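Local coordinates for conserved hypothetical protein yffB (Pseudomonas aeruginosa, PDB 1RW1) that is of unproven function but, as an ArsC-family protein with a thioredoxin fold, probably acts as a glutathione-dependent thiol reductase, at residues R44-H49 and K77-M82; T53-N56 and T61-K64. All coordinates share one frame; numbering follows the deposited sequence. Where two conformers were deposited one is given.

Contact 1. Residues R44-H49 and K77-M82; sequences RWCAEH and KAIELM
I79 and M82, one turn apart on helix 75-84, both meet the same atom of helix 39-49, the sulfur of C46. The meeting is small and apolar, and no hydrogen bond crosses between the two segments. The backbones stay well apart. The nearest pair of CA atoms, C46 CA and I79 CA, is 8.1 Å apart. The two segments bury 106 Å² between them, and C46 supplies more than half of it.

A78 directs its methyl group toward helix 39-49 but stops short of it. W51 of the short helix 51-54 touches both A78 and C46.

I79 makes the first real touch. Its CG1 lies 3.9 Å from C46 SG, and its CD1 is a little farther from the same sulfur, at 4.4 Å. The side chain also packs on L42 and R43, so its contact with helix 39-49 runs beyond C46. Both helices belong to the helical part of an ArsC-type protein, the insertion that separates the first two strands of the thioredoxin fold from the last two. E80 forms a salt bridge with R39, at the start of helix 39-49, and this adds a charged tie between the same two helices.

M82 is a selenomethionine. Its terminal methyl CE reaches C46 SG at 3.7 Å. The chain runs extended to the selenium and then bends, chi3 -76°, which turns CE back toward the sulfur. C46 SG itself leans out beside its own backbone N, with chi1 -72°, and meets both partners. M82 CE and I79 CG1 are 4.4 Å from each other, so the sulfur rests against two neighbouring groups. All three residues are buried.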
ATOM      1  N   ARG A  44      11.151  -0.218  -2.703  1.00  9.11           N
ATOM      2  CA  ARG A  44      11.169   1.210  -2.425  1.00  9.39           C
ATOM      3  C   ARG A  44      10.271   1.564  -1.237  1.00  8.55           C
ATOM      4  O   ARG A  44      10.657   2.352  -0.365  1.00  9.03           O
ATOM      5  CB  ARG A  44      10.721   1.977  -3.662  1.00 11.09           C
ATOM      6  CG  ARG A  44      11.790   2.375  -4.613  1.00 16.70           C
ATOM      7  CD  ARG A  44      11.295   3.439  -5.554  1.00 17.80           C
ATOM      8  NE  ARG A  44      10.282   2.927  -6.466  1.00 17.73           N
ATOM      9  CZ  ARG A  44       8.997   3.258  -6.431  1.00 15.12           C
ATOM     10  NH1 ARG A  44       8.537   4.120  -5.533  1.00 15.00           N
ATOM     11  NH2 ARG A  44       8.171   2.714  -7.295  1.00 18.45           N
ATOM     12  N   TRP A  45       9.065   1.001  -1.206  1.00  7.71           N
ATOM     13  CA  TRP A  45       8.147   1.332  -0.127  1.00  7.39           C
ATOM     14  C   TRP A  45       8.691   0.841   1.208  1.00  7.30           C
ATOM     15  O   TRP A  45       8.624   1.541   2.223  1.00  7.60           O
ATOM     16  CB  TRP A  45       6.785   0.711  -0.408  1.00  7.45           C
ATOM     17  CG  TRP A  45       6.113   1.206  -1.647  1.00  6.78           C
ATOM     18  CD1 TRP A  45       6.386   2.337  -2.362  1.00  7.21           C
ATOM     19  CD2 TRP A  45       5.044   0.550  -2.326  1.00  6.19           C
ATOM     20  NE1 TRP A  45       5.528   2.429  -3.437  1.00  7.06           N
ATOM     21  CE2 TRP A  45       4.685   1.346  -3.428  1.00  6.17           C
ATOM     22  CE3 TRP A  45       4.315  -0.624  -2.080  1.00  6.53           C
ATOM     23  CZ2 TRP A  45       3.650   0.986  -4.292  1.00  6.66           C
ATOM     24  CZ3 TRP A  45       3.299  -0.971  -2.930  1.00  6.94           C
ATOM     25  CH2 TRP A  45       2.968  -0.167  -4.022  1.00  6.52           C
ATOM     26  N   CYS A  46       9.232  -0.373   1.218  1.00  7.44           N
ATOM     27  CA  CYS A  46       9.787  -0.902   2.459  1.00  7.75           C
ATOM     28  C   CYS A  46      11.028  -0.120   2.907  1.00  7.87           C
ATOM     29  O   CYS A  46      11.233   0.067   4.099  1.00  8.30           O
ATOM     30  CB  CYS A  46      10.146  -2.379   2.324  1.00  8.10           C
ATOM     31  SG  CYS A  46       8.721  -3.492   2.264  1.00  8.56           S
ATOM     32  N   ALA A  47      11.846   0.341   1.969  1.00  7.95           N
ATOM     33  CA  ALA A  47      13.004   1.143   2.331  1.00  7.83           C
ATOM     34  C   ALA A  47      12.592   2.413   3.061  1.00  7.79           C
ATOM     35  O   ALA A  47      13.284   2.863   3.981  1.00  8.57           O
ATOM     36  CB  ALA A  47      13.796   1.480   1.079  1.00  9.14           C
ATOM     37  N   GLU A  48      11.488   3.013   2.637  1.00  8.07           N
ATOM     38  CA  GLU A  48      11.045   4.281   3.165  1.00  8.61           C
ATOM     39  C   GLU A  48      10.253   4.151   4.463  1.00  8.45           C
ATOM     40  O   GLU A  48      10.303   5.055   5.296  1.00 10.04           O
ATOM     41  CB  GLU A  48      10.200   4.987   2.098  1.00  9.87           C
ATOM     42  CG  GLU A  48       9.643   6.339   2.520  1.00 10.93           C
ATOM     43  CD  GLU A  48       8.748   6.964   1.486  1.00 12.90           C
ATOM     44  OE1 GLU A  48       8.527   6.324   0.433  1.00 16.22           O
ATOM     45  OE2 GLU A  48       8.258   8.074   1.733  1.00 14.56           O
ATOM     46  N   HIS A  49       9.516   3.051   4.626  1.00  7.98           N
ATOM     47  CA  HIS A  49       8.528   2.929   5.691  1.00  8.23           C
ATOM     48  C   HIS A  49       8.705   1.750   6.619  1.00  8.20           C
ATOM     49  O   HIS A  49       8.164   1.754   7.723  1.00  8.89           O
ATOM     50  CB  HIS A  49       7.114   2.818   5.107  1.00  8.22           C
ATOM     51  CG  HIS A  49       6.660   4.053   4.428  1.00  8.80           C
ATOM     52  ND1 HIS A  49       6.188   5.148   5.113  1.00 11.31           N
ATOM     53  CD2 HIS A  49       6.576   4.348   3.115  1.00 10.01           C
ATOM     54  CE1 HIS A  49       5.862   6.082   4.237  1.00 12.34           C
ATOM     55  NE2 HIS A  49       6.077   5.617   3.020  1.00 12.27           N
ATOM     56  N   LYS A  77      11.986 -11.226   3.084  1.00  9.22           N
ATOM     57  CA  LYS A  77      10.931 -12.215   3.154  1.00  9.49           C
ATOM     58  C   LYS A  77       9.540 -11.588   3.007  1.00  8.79           C
ATOM     59  O   LYS A  77       8.658 -12.145   2.343  1.00  9.21           O
ATOM     60  CB  LYS A  77      11.023 -13.006   4.461  1.00 11.46           C
ATOM     61  CG  LYS A  77      12.255 -13.884   4.574  1.00 14.16           C
ATOM     62  CD  LYS A  77      12.311 -14.575   5.922  1.00 18.28           C
ATOM     63  CE  LYS A  77      13.520 -15.497   6.057  1.00 20.28           C
ATOM     64  NZ  LYS A  77      13.617 -16.079   7.425  1.00 25.45           N
ATOM     65  N   ALA A  78       9.341 -10.439   3.629  1.00  8.84           N
ATOM     66  CA  ALA A  78       8.070  -9.737   3.533  1.00  8.90           C
ATOM     67  C   ALA A  78       7.773  -9.348   2.089  1.00  8.37           C
ATOM     68  O   ALA A  78       6.632  -9.447   1.625  1.00  7.99           O
ATOM     69  CB  ALA A  78       8.088  -8.498   4.435  1.00  9.52           C
ATOM     70  N   ILE A  79       8.792  -8.891   1.378  1.00  8.11           N
ATOM     71  CA  ILE A  79       8.606  -8.509  -0.008  1.00  7.66           C
ATOM     72  C   ILE A  79       8.150  -9.712  -0.838  1.00  7.45           C
ATOM     73  O   ILE A  79       7.245  -9.592  -1.673  1.00  7.41           O
ATOM     74  CB  ILE A  79       9.900  -7.859  -0.553  1.00  8.33           C
ATOM     75  CG1 ILE A  79      10.072  -6.461   0.045  1.00  9.84           C
ATOM     76  CG2 ILE A  79       9.880  -7.821  -2.081  1.00  9.35           C
ATOM     77  CD1 ILE A  79      11.419  -5.837  -0.238  1.00 13.57           C
ATOM     78  N   GLU A  80       8.744 -10.882  -0.624  1.00  7.31           N
ATOM     79  CA  GLU A  80       8.301 -12.047  -1.382  1.00  7.61           C
ATOM     80  C   GLU A  80       6.847 -12.392  -1.112  1.00  7.26           C
ATOM     81  O   GLU A  80       6.131 -12.788  -2.029  1.00  7.68           O
ATOM     82  CB  GLU A  80       9.197 -13.268  -1.127  1.00  8.39           C
ATOM     83  CG  GLU A  80      10.630 -13.069  -1.616  1.00  9.36           C
ATOM     84  CD  GLU A  80      10.702 -12.634  -3.075  1.00 10.38           C
ATOM     85  OE1 GLU A  80      10.256 -13.384  -3.954  1.00 13.29           O
ATOM     86  OE2 GLU A  80      11.167 -11.513  -3.338  1.00 11.85           O
ATOM     87  N   LEU A  81       6.406 -12.264   0.127  1.00  7.30           N
ATOM     88  CA  LEU A  81       5.009 -12.554   0.459  1.00  7.34           C
ATOM     89  C   LEU A  81       4.064 -11.599  -0.276  1.00  7.00           C
ATOM     90  O   LEU A  81       3.053 -12.013  -0.849  1.00  7.38           O
ATOM     91  CB  LEU A  81       4.775 -12.444   1.960  1.00  8.39           C
ATOM     92  CG  LEU A  81       5.459 -13.474   2.848  1.00  9.84           C
ATOM     93  CD1 LEU A  81       5.177 -13.159   4.315  1.00 11.68           C
ATOM     94  CD2 LEU A  81       5.023 -14.884   2.512  1.00 11.46           C
HETATM   95  N   MSE A  82       4.381 -10.313  -0.227  1.00  6.88           N
HETATM   96  CA  MSE A  82       3.535  -9.300  -0.871  1.00  6.69           C
HETATM   97  C   MSE A  82       3.537  -9.377  -2.385  1.00  6.73           C
HETATM   98  O   MSE A  82       2.534  -9.060  -3.026  1.00  7.86           O
HETATM   99  CB  MSE A  82       3.960  -7.908  -0.414  1.00  7.23           C
HETATM  100  CG  MSE A  82       3.667  -7.673   1.051  1.00  8.09           C
HETATM  101 SE   MSE A  82       4.052  -5.829   1.658  1.00 11.09          SE
HETATM  102  CE  MSE A  82       6.005  -5.963   1.735  1.00 11.86           C
TER

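Contact 2. Residues T53-N56 and T61-K64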
ATOM      1  N   THR A  53       5.308  -1.721   8.286  1.00  8.63           N
ATOM      2  CA  THR A  53       4.371  -0.684   7.908  1.00  9.10           C
ATOM      3  C   THR A  53       3.689  -1.019   6.583  1.00  8.51           C
ATOM      4  O   THR A  53       2.498  -0.825   6.427  1.00 10.49           O
ATOM      5  CB  THR A  53       5.139   0.624   7.817  1.00 10.87           C
ATOM      6  OG1 THR A  53       5.792   0.874   9.075  1.00 14.17           O
ATOM      7  CG2 THR A  53       4.221   1.796   7.507  1.00 13.18           C
ATOM      8  N   VAL A  54       4.442  -1.558   5.634  1.00  7.43           N
ATOM      9  CA  VAL A  54       3.909  -1.841   4.307  1.00  7.17           C
ATOM     10  C   VAL A  54       3.096  -3.146   4.303  1.00  6.93           C
ATOM     11  O   VAL A  54       2.112  -3.256   3.577  1.00  8.33           O
ATOM     12  CB  VAL A  54       5.061  -1.888   3.279  1.00  7.31           C
ATOM     13  CG1 VAL A  54       4.560  -2.168   1.877  1.00  7.70           C
ATOM     14  CG2 VAL A  54       5.830  -0.589   3.295  1.00  8.73           C
ATOM     15  N   LEU A  55       3.505  -4.137   5.074  1.00  7.13           N
ATOM     16  CA  LEU A  55       2.801  -5.415   5.145  1.00  6.83           C
ATOM     17  C   LEU A  55       1.634  -5.315   6.117  1.00  7.31           C
ATOM     18  O   LEU A  55       1.804  -4.915   7.277  1.00  9.24           O
ATOM     19  CB  LEU A  55       3.771  -6.500   5.626  1.00  8.02           C
ATOM     20  CG  LEU A  55       3.257  -7.924   5.809  1.00  9.68           C
ATOM     21  CD1 LEU A  55       2.858  -8.521   4.488  1.00 10.33           C
ATOM     22  CD2 LEU A  55       4.293  -8.789   6.498  1.00 10.51           C
ATOM     23  N   ASN A  56       0.456  -5.697   5.655  1.00  6.96           N
ATOM     24  CA  ASN A  56      -0.736  -5.712   6.477  1.00  7.46           C
ATOM     25  C   ASN A  56      -0.826  -6.993   7.299  1.00  7.56           C
ATOM     26  O   ASN A  56      -1.613  -7.878   6.999  1.00  9.36           O
ATOM     27  CB  ASN A  56      -1.957  -5.540   5.602  1.00  8.23           C
ATOM     28  CG  ASN A  56      -3.218  -5.364   6.424  1.00  8.82           C
ATOM     29  OD1 ASN A  56      -3.161  -5.236   7.660  1.00 11.78           O
ATOM     30  ND2 ASN A  56      -4.352  -5.397   5.759  1.00  8.78           N
ATOM     31  N   THR A  61      -5.536 -11.873   4.928  1.00  8.64           N
ATOM     32  CA  THR A  61      -4.682 -12.632   4.030  1.00  9.58           C
ATOM     33  C   THR A  61      -3.419 -13.104   4.749  1.00  9.46           C
ATOM     34  O   THR A  61      -3.005 -14.272   4.637  1.00 11.39           O
ATOM     35  CB  THR A  61      -4.377 -11.816   2.796  1.00  9.33           C
ATOM     36  OG1 THR A  61      -5.641 -11.483   2.204  1.00  9.40           O
ATOM     37  CG2 THR A  61      -3.607 -12.620   1.783  1.00 10.00           C
ATOM     38  N   PHE A  62      -2.805 -12.207   5.498  1.00  9.73           N
ATOM     39  CA  PHE A  62      -1.654 -12.622   6.295  1.00 10.28           C
ATOM     40  C   PHE A  62      -2.035 -13.637   7.357  1.00 11.68           C
ATOM     41  O   PHE A  62      -1.308 -14.618   7.560  1.00 12.38           O
ATOM     42  CB  PHE A  62      -0.967 -11.397   6.915  1.00  9.95           C
ATOM     43  CG  PHE A  62       0.312 -11.736   7.644  1.00 10.29           C
ATOM     44  CD1 PHE A  62       0.273 -12.098   8.974  1.00 12.12           C
ATOM     45  CD2 PHE A  62       1.536 -11.726   6.985  1.00  9.90           C
ATOM     46  CE1 PHE A  62       1.426 -12.429   9.644  1.00 12.33           C
ATOM     47  CE2 PHE A  62       2.690 -12.088   7.651  1.00 10.97           C
ATOM     48  CZ  PHE A  62       2.635 -12.432   8.980  1.00 11.02           C
ATOM     49  N   ARG A  63      -3.164 -13.429   8.023  1.00 12.01           N
ATOM     50  CA  ARG A  63      -3.568 -14.341   9.106  1.00 13.41           C
ATOM     51  C   ARG A  63      -3.580 -15.766   8.622  1.00 13.69           C
ATOM     52  O   ARG A  63      -3.258 -16.682   9.381  1.00 15.10           O
ATOM     53  CB  ARG A  63      -4.950 -13.980   9.717  1.00 14.25           C
ATOM     54  CG  ARG A  63      -4.967 -12.753  10.672  0.50 14.13           C
ATOM     55  CD  ARG A  63      -6.379 -12.279  11.203  0.50 11.81           C
ATOM     56  NE  ARG A  63      -6.717 -10.947  10.687  0.50 19.83           N
ATOM     57  CZ  ARG A  63      -7.908 -10.595  10.204  0.50 14.54           C
ATOM     58  NH1 ARG A  63      -8.891 -11.484  10.185  0.50 22.33           N
ATOM     59  NH2 ARG A  63      -8.123  -9.352   9.759  0.50 10.98           N
ATOM     60  N   LYS A  64      -3.974 -15.949   7.366  1.00 12.66           N
ATOM     61  CA  LYS A  64      -4.170 -17.283   6.790  1.00 13.47           C
ATOM     62  C   LYS A  64      -2.871 -17.989   6.387  1.00 12.54           C
ATOM     63  O   LYS A  64      -2.906 -19.157   6.067  1.00 13.95           O
ATOM     64  CB  LYS A  64      -5.100 -17.199   5.556  1.00 16.36           C
ATOM     65  CG  LYS A  64      -6.583 -17.049   5.858  1.00 17.95           C
ATOM     66  CD  LYS A  64      -7.445 -17.149   4.590  1.00 25.11           C
ATOM     67  CE  LYS A  64      -8.930 -16.987   4.926  1.00 31.41           C
ATOM     68  NZ  LYS A  64      -9.594 -15.924   4.130  1.00 35.16           N
TER
HETATM   69  O   HOH W   1      -3.130  -9.331   5.122  1.00  9.43           O
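L55 and F62 make the close part of this contact. The methyl CD2 of L55 lies 3.8 Å from F62 CE2 and 4.1 Å from F62 CD2. The methyl comes in obliquely to the ring, and the two side chains cross at about a right angle. In both residues CG is anti to the backbone N (chi1 179° in L55, -174° in F62), which carries each side chain toward the other segment. The backbone adds a second touch: N56 O stands 3.6 Å from F62 CB.

The polar side is looser. No direct hydrogen bond joins the segments there. One water bridges the two segments, giving a hydrogen bond to N56 O at 2.8 Å and accepting one from F62 N at 2.9 Å. R63 and K64 lie exposed to solvent.

L55 is the first residue to leave the helical backbone after helix 51-54, and F62 lies in the short helix 60-63. Backbone bonds tie V54 to K90 and N56 to M88, in the loop between helix 75-84 and strand 93-95. L55 also packs on M82 of helix 75-84.

Overall arrangement
Contact 1 and contact 2 have centres about 11 Å apart. Along the chain contact 2 is nested inside the loop that contact 1 closes: helix 39-49, helix 51-54, helix 60-63 and helix 75-84 follow in that order. The two contacts touch directly. V54 CG2 lies 3.7 Å from W45 O, and V54 CG1 lies 3.7 Å from M82 SE. V54 thus reaches both helices of contact 1. All four segments come between strand 27-31 and strand 93-95, in the helical region inserted between the two halves of the thioredoxin-type sheet. Contact 1 joins two helices. Contact 2 joins the loop after helix 51-54 to helix 60-63. Neither has a strand within its segments.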